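Local coordinates for protein toll-like receptor 13 (Mus musculus, PDB 4Z0C) that recognises and binds bacterial 23S rRNA in innate immunity, signalling through MYD88 and TRAF6 to activate NF-kappa-B, at residues Lys190-Pro202 against Lys215-Gln227. Residues are numbered along the deposited sequence; the frame is centred on the assembly and turned at random.
Sequences KLRELNFSALSLP and KVIQNVYLKTLPQ
Leu194 and Asn195 pair in parallel with Val220 and Tyr221 on the outer side of the leucine-rich-repeat solenoid of the receptor's ectodomain, where these two neighbouring coils pair through short strands. Three backbone hydrogen bonds zip them together: Leu194 N to Asn219 O, Tyr221 N to Leu194 O, and Phe196 N to Tyr221 O.

The Tyr221 side chain leaves from CB, which sits 3.3 Å from Asn195 OD1. CG lies beside the Asn195 OD1 and Ser197 OG pair, about equally far from both. CD2 comes within 3.3 Å of Ser197 OG, CE2 is 3.6 Å from the same hydroxyl oxygen, and the Tyr221 ring also meets that of His247 in the next repeat, the planes at about 60°. With CG anti to the backbone N (chi1 -173°), the ring runs past the Asn195 amide, their planes 71° apart. That amide is itself tied down: in an Asx turn OD1 accepts from Ser197 N, tilted above the carbonyl plane, and from Ser197 OG in that plane on a lone pair.

On the buried side Ile217 lays CD1 against Leu194 CG and Leu191 CB, while Leu222 CD2 approaches Phe196 CD1 at 3.9 Å. Farther along, Leu201 and Leu225 run alongside each other in the same direction, Leu225 CD2 3.6 Å from Leu201 CB. Beyond them one water bridges the coils, donating to Leu201 O at 2.9 Å and accepting from Gln227 N at 2.8 Å.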
ATOM      1  N   LYS A 190     -41.763  -5.251  17.555  1.00 46.72           N
ATOM      2  CA  LYS A 190     -42.210  -4.366  18.620  1.00 54.14           C
ATOM      3  C   LYS A 190     -43.241  -5.048  19.519  1.00 53.03           C
ATOM      4  O   LYS A 190     -44.271  -4.470  19.858  1.00 58.44           O
ATOM      5  CB  LYS A 190     -42.708  -3.031  18.052  1.00 52.78           C
ATOM      6  CG  LYS A 190     -42.997  -3.066  16.574  1.00 54.71           C
ATOM      7  CD  LYS A 190     -42.529  -1.801  15.900  1.00 54.38           C
ATOM      8  CE  LYS A 190     -43.358  -0.624  16.360  1.00 57.96           C
ATOM      9  NZ  LYS A 190     -44.753  -0.665  15.827  1.00 52.77           N
ATOM     10  N   LEU A 191     -42.937  -6.295  19.877  1.00 51.27           N
ATOM     11  CA  LEU A 191     -43.801  -7.133  20.706  1.00 45.31           C
ATOM     12  C   LEU A 191     -44.133  -6.528  22.056  1.00 43.17           C
ATOM     13  O   LEU A 191     -43.236  -6.097  22.778  1.00 41.31           O
ATOM     14  CB  LEU A 191     -43.146  -8.488  20.956  1.00 39.51           C
ATOM     15  CG  LEU A 191     -43.124  -9.458  19.785  1.00 39.11           C
ATOM     16  CD1 LEU A 191     -42.343 -10.704  20.173  1.00 39.95           C
ATOM     17  CD2 LEU A 191     -44.543  -9.802  19.392  1.00 35.78           C
ATOM     18  N   ARG A 192     -45.418  -6.545  22.406  1.00 49.63           N
ATOM     19  CA  ARG A 192     -45.874  -6.097  23.719  1.00 53.26           C
ATOM     20  C   ARG A 192     -46.148  -7.306  24.590  1.00 49.31           C
ATOM     21  O   ARG A 192     -46.323  -7.174  25.792  1.00 45.95           O
ATOM     22  CB  ARG A 192     -47.148  -5.260  23.608  1.00 54.79           C
ATOM     23  CG  ARG A 192     -47.001  -3.970  22.830  1.00 62.22           C
ATOM     24  CD  ARG A 192     -46.787  -2.765  23.729  1.00 72.48           C
ATOM     25  NE  ARG A 192     -46.619  -1.547  22.939  1.00 82.45           N
ATOM     26  CZ  ARG A 192     -47.622  -0.794  22.497  1.00 84.88           C
ATOM     27  NH1 ARG A 192     -47.374   0.294  21.781  1.00 82.83           N
ATOM     28  NH2 ARG A 192     -48.877  -1.135  22.760  1.00 87.70           N
ATOM     29  N   GLU A 193     -46.162  -8.490  23.986  1.00 50.93           N
ATOM     30  CA  GLU A 193     -46.509  -9.700  24.727  1.00 53.84           C
ATOM     31  C   GLU A 193     -45.684 -10.904  24.279  1.00 53.16           C
ATOM     32  O   GLU A 193     -45.206 -10.963  23.149  1.00 59.21           O
ATOM     33  CB  GLU A 193     -48.000 -10.021  24.539  1.00 58.36           C
ATOM     34  CG  GLU A 193     -48.258 -10.951  23.349  1.00 68.66           C
ATOM     35  CD  GLU A 193     -49.695 -10.947  22.856  1.00 77.83           C
ATOM     36  OE1 GLU A 193     -50.129  -9.923  22.282  1.00 80.22           O
ATOM     37  OE2 GLU A 193     -50.382 -11.980  23.017  1.00 80.73           O
ATOM     38  N   LEU A 194     -45.532 -11.869  25.175  1.00 47.71           N
ATOM     39  CA  LEU A 194     -44.917 -13.145  24.841  1.00 48.70           C
ATOM     40  C   LEU A 194     -45.830 -14.292  25.281  1.00 49.80           C
ATOM     41  O   LEU A 194     -45.370 -15.298  25.819  1.00 52.52           O
ATOM     42  CB  LEU A 194     -43.529 -13.274  25.488  1.00 44.52           C
ATOM     43  CG  LEU A 194     -42.379 -12.593  24.736  1.00 44.43           C
ATOM     44  CD1 LEU A 194     -41.074 -12.673  25.507  1.00 45.87           C
ATOM     45  CD2 LEU A 194     -42.213 -13.201  23.358  1.00 40.71           C
ATOM     46  N   ASN A 195     -47.127 -14.128  25.045  1.00 47.66           N
ATOM     47  CA  ASN A 195     -48.129 -15.110  25.451  1.00 43.51           C
ATOM     48  C   ASN A 195     -48.435 -16.095  24.317  1.00 43.08           C
ATOM     49  O   ASN A 195     -49.176 -15.769  23.386  1.00 46.21           O
ATOM     50  CB  ASN A 195     -49.405 -14.367  25.889  1.00 47.55           C
ATOM     51  CG  ASN A 195     -50.521 -15.300  26.327  1.00 51.81           C
ATOM     52  OD1 ASN A 195     -50.348 -16.523  26.389  1.00 51.44           O
ATOM     53  ND2 ASN A 195     -51.688 -14.724  26.613  1.00 54.71           N
ATOM     54  N   PHE A 196     -47.890 -17.305  24.397  1.00 39.53           N
ATOM     55  CA  PHE A 196     -48.089 -18.277  23.316  1.00 43.43           C
ATOM     56  C   PHE A 196     -49.176 -19.341  23.580  1.00 49.40           C
ATOM     57  O   PHE A 196     -49.113 -20.424  23.016  1.00 48.30           O
ATOM     58  CB  PHE A 196     -46.765 -18.985  22.966  1.00 44.66           C
ATOM     59  CG  PHE A 196     -45.806 -18.144  22.170  1.00 43.95           C
ATOM     60  CD1 PHE A 196     -45.006 -17.200  22.788  1.00 45.83           C
ATOM     61  CD2 PHE A 196     -45.689 -18.310  20.801  1.00 54.58           C
ATOM     62  CE1 PHE A 196     -44.109 -16.432  22.059  1.00 43.01           C
ATOM     63  CE2 PHE A 196     -44.797 -17.534  20.062  1.00 53.12           C
ATOM     64  CZ  PHE A 196     -44.008 -16.591  20.702  1.00 42.46           C
ATOM     65  N   SER A 197     -50.156 -19.037  24.430  1.00 57.73           N
ATOM     66  CA  SER A 197     -51.264 -19.966  24.737  1.00 52.58           C
ATOM     67  C   SER A 197     -51.928 -20.595  23.513  1.00 51.42           C
ATOM     68  O   SER A 197     -51.917 -21.814  23.344  1.00 58.80           O
ATOM     69  CB  SER A 197     -52.342 -19.240  25.543  1.00 51.11           C
ATOM     70  OG  SER A 197     -51.891 -18.975  26.861  1.00 55.49           O
ATOM     71  N   ALA A 198     -52.463 -19.754  22.637  1.00 44.34           N
ATOM     72  CA  ALA A 198     -53.225 -20.212  21.482  1.00 38.56           C
ATOM     73  C   ALA A 198     -52.362 -20.714  20.323  1.00 51.10           C
ATOM     74  O   ALA A 198     -52.873 -21.028  19.239  1.00 56.55           O
ATOM     75  CB  ALA A 198     -54.140 -19.102  21.004  1.00 42.40           C
ATOM     76  N   LEU A 199     -51.054 -20.783  20.543  1.00 48.51           N
ATOM     77  CA  LEU A 199     -50.139 -21.221  19.498  1.00 40.26           C
ATOM     78  C   LEU A 199     -49.363 -22.457  19.944  1.00 39.05           C
ATOM     79  O   LEU A 199     -48.488 -22.373  20.781  1.00 42.38           O
ATOM     80  CB  LEU A 199     -49.187 -20.087  19.115  1.00 33.09           C
ATOM     81  CG  LEU A 199     -48.207 -20.447  17.998  1.00 41.65           C
ATOM     82  CD1 LEU A 199     -48.969 -20.830  16.739  1.00 46.95           C
ATOM     83  CD2 LEU A 199     -47.226 -19.306  17.722  1.00 42.43           C
ATOM     84  N   SER A 200     -49.714 -23.623  19.427  1.00 46.50           N
ATOM     85  CA  SER A 200     -49.013 -24.832  19.844  1.00 52.99           C
ATOM     86  C   SER A 200     -47.820 -25.143  18.953  1.00 50.45           C
ATOM     87  O   SER A 200     -47.975 -25.415  17.760  1.00 45.61           O
ATOM     88  CB  SER A 200     -49.963 -26.021  19.880  1.00 64.87           C
ATOM     89  OG  SER A 200     -50.619 -26.096  21.133  1.00 77.19           O
ATOM     90  N   LEU A 201     -46.630 -25.118  19.546  1.00 46.00           N
ATOM     91  CA  LEU A 201     -45.395 -25.373  18.813  1.00 41.57           C
ATOM     92  C   LEU A 201     -44.629 -26.505  19.470  1.00 44.08           C
ATOM     93  O   LEU A 201     -43.584 -26.278  20.085  1.00 42.49           O
ATOM     94  CB  LEU A 201     -44.547 -24.105  18.774  1.00 36.07           C
ATOM     95  CG  LEU A 201     -45.310 -22.926  18.178  1.00 32.99           C
ATOM     96  CD1 LEU A 201     -44.491 -21.671  18.228  1.00 32.21           C
ATOM     97  CD2 LEU A 201     -45.673 -23.260  16.754  1.00 36.70           C
ATOM     98  N   PRO A 202     -45.138 -27.737  19.314  1.00 47.37           N
ATOM     99  CA  PRO A 202     -44.649 -28.909  20.048  1.00 50.83           C
ATOM    100  C   PRO A 202     -43.188 -29.240  19.762  1.00 52.59           C
ATOM    101  O   PRO A 202     -42.525 -29.822  20.625  1.00 52.98           O
ATOM    102  CB  PRO A 202     -45.540 -30.044  19.525  1.00 46.42           C
ATOM    103  CG  PRO A 202     -45.996 -29.575  18.169  1.00 47.03           C
ATOM    104  CD  PRO A 202     -46.156 -28.096  18.307  1.00 47.41           C
ATOM    105  N   LYS A 215     -41.452  -0.667  25.596  1.00 79.28           N
ATOM    106  CA  LYS A 215     -42.430  -1.179  26.558  1.00 80.68           C
ATOM    107  C   LYS A 215     -42.067  -2.533  27.166  1.00 72.91           C
ATOM    108  O   LYS A 215     -41.748  -3.489  26.447  1.00 63.65           O
ATOM    109  CB  LYS A 215     -43.832  -1.239  25.945  1.00 84.14           C
ATOM    110  CG  LYS A 215     -44.533   0.116  25.913  1.00 88.77           C
ATOM    111  CD  LYS A 215     -45.878   0.086  26.645  1.00 90.82           C
ATOM    112  CE  LYS A 215     -45.702   0.127  28.167  1.00 86.57           C
ATOM    113  NZ  LYS A 215     -47.000   0.203  28.912  1.00 82.39           N
ATOM    114  N   VAL A 216     -42.089  -2.590  28.496  1.00 68.59           N
ATOM    115  CA  VAL A 216     -41.744  -3.802  29.236  1.00 68.24           C
ATOM    116  C   VAL A 216     -42.803  -4.907  29.076  1.00 68.55           C
ATOM    117  O   VAL A 216     -44.003  -4.663  29.196  1.00 65.68           O
ATOM    118  CB  VAL A 216     -41.486  -3.503  30.731  1.00 62.03           C
ATOM    119  CG1 VAL A 216     -42.659  -2.755  31.333  1.00 64.76           C
ATOM    120  CG2 VAL A 216     -41.188  -4.789  31.497  1.00 57.39           C
ATOM    121  N   ILE A 217     -42.334  -6.117  28.784  1.00 66.81           N
ATOM    122  CA  ILE A 217     -43.200  -7.268  28.572  1.00 59.29           C
ATOM    123  C   ILE A 217     -43.401  -8.032  29.868  1.00 59.16           C
ATOM    124  O   ILE A 217     -42.434  -8.512  30.466  1.00 55.85           O
ATOM    125  CB  ILE A 217     -42.599  -8.238  27.532  1.00 47.81           C
ATOM    126  CG1 ILE A 217     -42.541  -7.579  26.152  1.00 47.18           C
ATOM    127  CG2 ILE A 217     -43.423  -9.502  27.469  1.00 45.70           C
ATOM    128  CD1 ILE A 217     -41.850  -8.429  25.076  1.00 40.99           C
ATOM    129  N   GLN A 218     -44.661  -8.143  30.285  1.00 66.70           N
ATOM    130  CA  GLN A 218     -45.052  -8.824  31.523  1.00 67.87           C
ATOM    131  C   GLN A 218     -45.868 -10.075  31.235  1.00 67.52           C
ATOM    132  O   GLN A 218     -45.849 -11.049  31.990  1.00 72.82           O
ATOM    133  CB  GLN A 218     -45.908  -7.890  32.371  1.00 61.28           C
ATOM    134  CG  GLN A 218     -45.142  -6.954  33.254  1.00 68.32           C
ATOM    135  CD  GLN A 218     -46.002  -5.802  33.734  1.00 77.14           C
ATOM    136  OE1 GLN A 218     -46.291  -4.872  32.976  1.00 78.47           O
ATOM    137  NE2 GLN A 218     -46.451  -5.876  34.989  1.00 72.91           N
ATOM    138  N   ASN A 219     -46.604 -10.015  30.135  1.00 60.72           N
ATOM    139  CA  ASN A 219     -47.509 -11.068  29.712  1.00 53.83           C
ATOM    140  C   ASN A 219     -46.751 -12.203  29.019  1.00 57.86           C
ATOM    141  O   ASN A 219     -46.616 -12.202  27.799  1.00 60.21           O
ATOM    142  CB  ASN A 219     -48.512 -10.450  28.742  1.00 57.43           C
ATOM    143  CG  ASN A 219     -49.911 -10.958  28.935  1.00 66.68           C
ATOM    144  OD1 ASN A 219     -50.131 -12.031  29.500  1.00 72.65           O
ATOM    145  ND2 ASN A 219     -50.880 -10.186  28.460  1.00 69.85           N
ATOM    146  N   VAL A 220     -46.266 -13.177  29.782  1.00 52.00           N
ATOM    147  CA  VAL A 220     -45.416 -14.222  29.217  1.00 43.25           C
ATOM    148  C   VAL A 220     -45.964 -15.612  29.488  1.00 43.89           C
ATOM    149  O   VAL A 220     -46.263 -15.954  30.629  1.00 52.97           O
ATOM    150  CB  VAL A 220     -44.004 -14.180  29.820  1.00 56.56           C
ATOM    151  CG1 VAL A 220     -43.126 -15.227  29.152  1.00 59.79           C
ATOM    152  CG2 VAL A 220     -43.392 -12.793  29.674  1.00 60.41           C
ATOM    153  N   TYR A 221     -46.094 -16.427  28.451  1.00 42.98           N
ATOM    154  CA  TYR A 221     -46.588 -17.779  28.643  1.00 45.16           C
ATOM    155  C   TYR A 221     -45.971 -18.737  27.645  1.00 43.97           C
ATOM    156  O   TYR A 221     -46.270 -18.675  26.448  1.00 35.21           O
ATOM    157  CB  TYR A 221     -48.116 -17.822  28.515  1.00 46.77           C
ATOM    158  CG  TYR A 221     -48.718 -19.165  28.880  1.00 52.41           C
ATOM    159  CD1 TYR A 221     -49.012 -19.478  30.208  1.00 51.31           C
ATOM    160  CD2 TYR A 221     -48.996 -20.119  27.901  1.00 56.88           C
ATOM    161  CE1 TYR A 221     -49.563 -20.705  30.552  1.00 49.32           C
ATOM    162  CE2 TYR A 221     -49.554 -21.351  28.237  1.00 53.62           C
ATOM    163  CZ  TYR A 221     -49.836 -21.635  29.566  1.00 51.33           C
ATOM    164  OH  TYR A 221     -50.383 -22.852  29.910  1.00 50.21           O
ATOM    165  N   LEU A 222     -45.165 -19.666  28.155  1.00 49.57           N
ATOM    166  CA  LEU A 222     -44.348 -20.519  27.294  1.00 50.35           C
ATOM    167  C   LEU A 222     -44.540 -22.030  27.521  1.00 54.77           C
ATOM    168  O   LEU A 222     -43.792 -22.831  26.955  1.00 50.54           O
ATOM    169  CB  LEU A 222     -42.863 -20.154  27.459  1.00 47.00           C
ATOM    170  CG  LEU A 222     -42.412 -18.699  27.229  1.00 44.76           C
ATOM    171  CD1 LEU A 222     -40.928 -18.570  27.519  1.00 40.78           C
ATOM    172  CD2 LEU A 222     -42.732 -18.197  25.822  1.00 39.54           C
ATOM    173  N   LYS A 223     -45.511 -22.409  28.361  1.00 62.13           N
ATOM    174  CA  LYS A 223     -45.849 -23.823  28.632  1.00 60.89           C
ATOM    175  C   LYS A 223     -46.004 -24.629  27.362  1.00 48.10           C
ATOM    176  O   LYS A 223     -45.540 -25.772  27.237  1.00 45.13           O
ATOM    177  CB  LYS A 223     -47.169 -23.901  29.410  1.00 72.81           C
ATOM    178  CG  LYS A 223     -48.000 -25.161  29.136  1.00 74.80           C
ATOM    179  CD  LYS A 223     -47.805 -26.231  30.193  1.00 75.93           C
ATOM    180  CE  LYS A 223     -49.121 -26.927  30.503  1.00 76.09           C
ATOM    181  NZ  LYS A 223     -49.347 -27.096  31.970  1.00 79.19           N
ATOM    182  N   THR A 224     -46.634 -23.978  26.402  1.00 42.85           N
ATOM    183  CA  THR A 224     -46.946 -24.554  25.120  1.00 42.63           C
ATOM    184  C   THR A 224     -45.711 -24.833  24.224  1.00 63.58           C
ATOM    185  O   THR A 224     -45.847 -25.379  23.120  1.00 61.34           O
ATOM    186  CB  THR A 224     -47.950 -23.629  24.428  1.00 52.29           C
ATOM    187  OG1 THR A 224     -48.872 -24.400  23.660  1.00 59.68           O
ATOM    188  CG2 THR A 224     -47.241 -22.681  23.534  1.00 48.98           C
ATOM    189  N   LEU A 225     -44.516 -24.453  24.689  1.00 55.70           N
ATOM    190  CA  LEU A 225     -43.267 -24.802  23.994  1.00 55.63           C
ATOM    191  C   LEU A 225     -42.401 -25.734  24.852  1.00 56.40           C
ATOM    192  O   LEU A 225     -41.371 -25.318  25.399  1.00 50.18           O
ATOM    193  CB  LEU A 225     -42.459 -23.553  23.631  1.00 43.72           C
ATOM    194  CG  LEU A 225     -43.188 -22.292  23.173  1.00 39.09           C
ATOM    195  CD1 LEU A 225     -42.160 -21.203  22.875  1.00 43.84           C
ATOM    196  CD2 LEU A 225     -44.029 -22.549  21.962  1.00 33.90           C
ATOM    197  N   PRO A 226     -42.825 -27.000  24.980  1.00 55.20           N
ATOM    198  CA  PRO A 226     -42.204 -27.919  25.942  1.00 47.80           C
ATOM    199  C   PRO A 226     -40.817 -28.407  25.529  1.00 43.96           C
ATOM    200  O   PRO A 226     -40.082 -28.910  26.384  1.00 43.00           O
ATOM    201  CB  PRO A 226     -43.189 -29.092  25.978  1.00 45.72           C
ATOM    202  CG  PRO A 226     -43.817 -29.089  24.615  1.00 37.13           C
ATOM    203  CD  PRO A 226     -43.916 -27.647  24.218  1.00 47.19           C
ATOM    204  N   GLN A 227     -40.484 -28.291  24.244  1.00 37.41           N
ATOM    205  CA  GLN A 227     -39.192 -28.747  23.740  1.00 40.85           C
ATOM    206  C   GLN A 227     -38.133 -27.623  23.623  1.00 47.59           C
ATOM    207  O   GLN A 227     -37.030 -27.851  23.119  1.00 48.58           O
ATOM    208  CB  GLN A 227     -39.379 -29.402  22.373  1.00 42.80           C
ATOM    209  CG  GLN A 227     -39.896 -30.825  22.440  1.00 51.31           C
ATOM    210  CD  GLN A 227     -39.110 -31.668  23.419  1.00 59.72           C
ATOM    211  OE1 GLN A 227     -39.532 -31.864  24.556  1.00 70.86           O
ATOM    212  NE2 GLN A 227     -37.967 -32.180  22.983  1.00 52.12           N
TER
HETATM  213  O   HOH W   1     -41.463 -26.791  22.057  1.00 37.87           O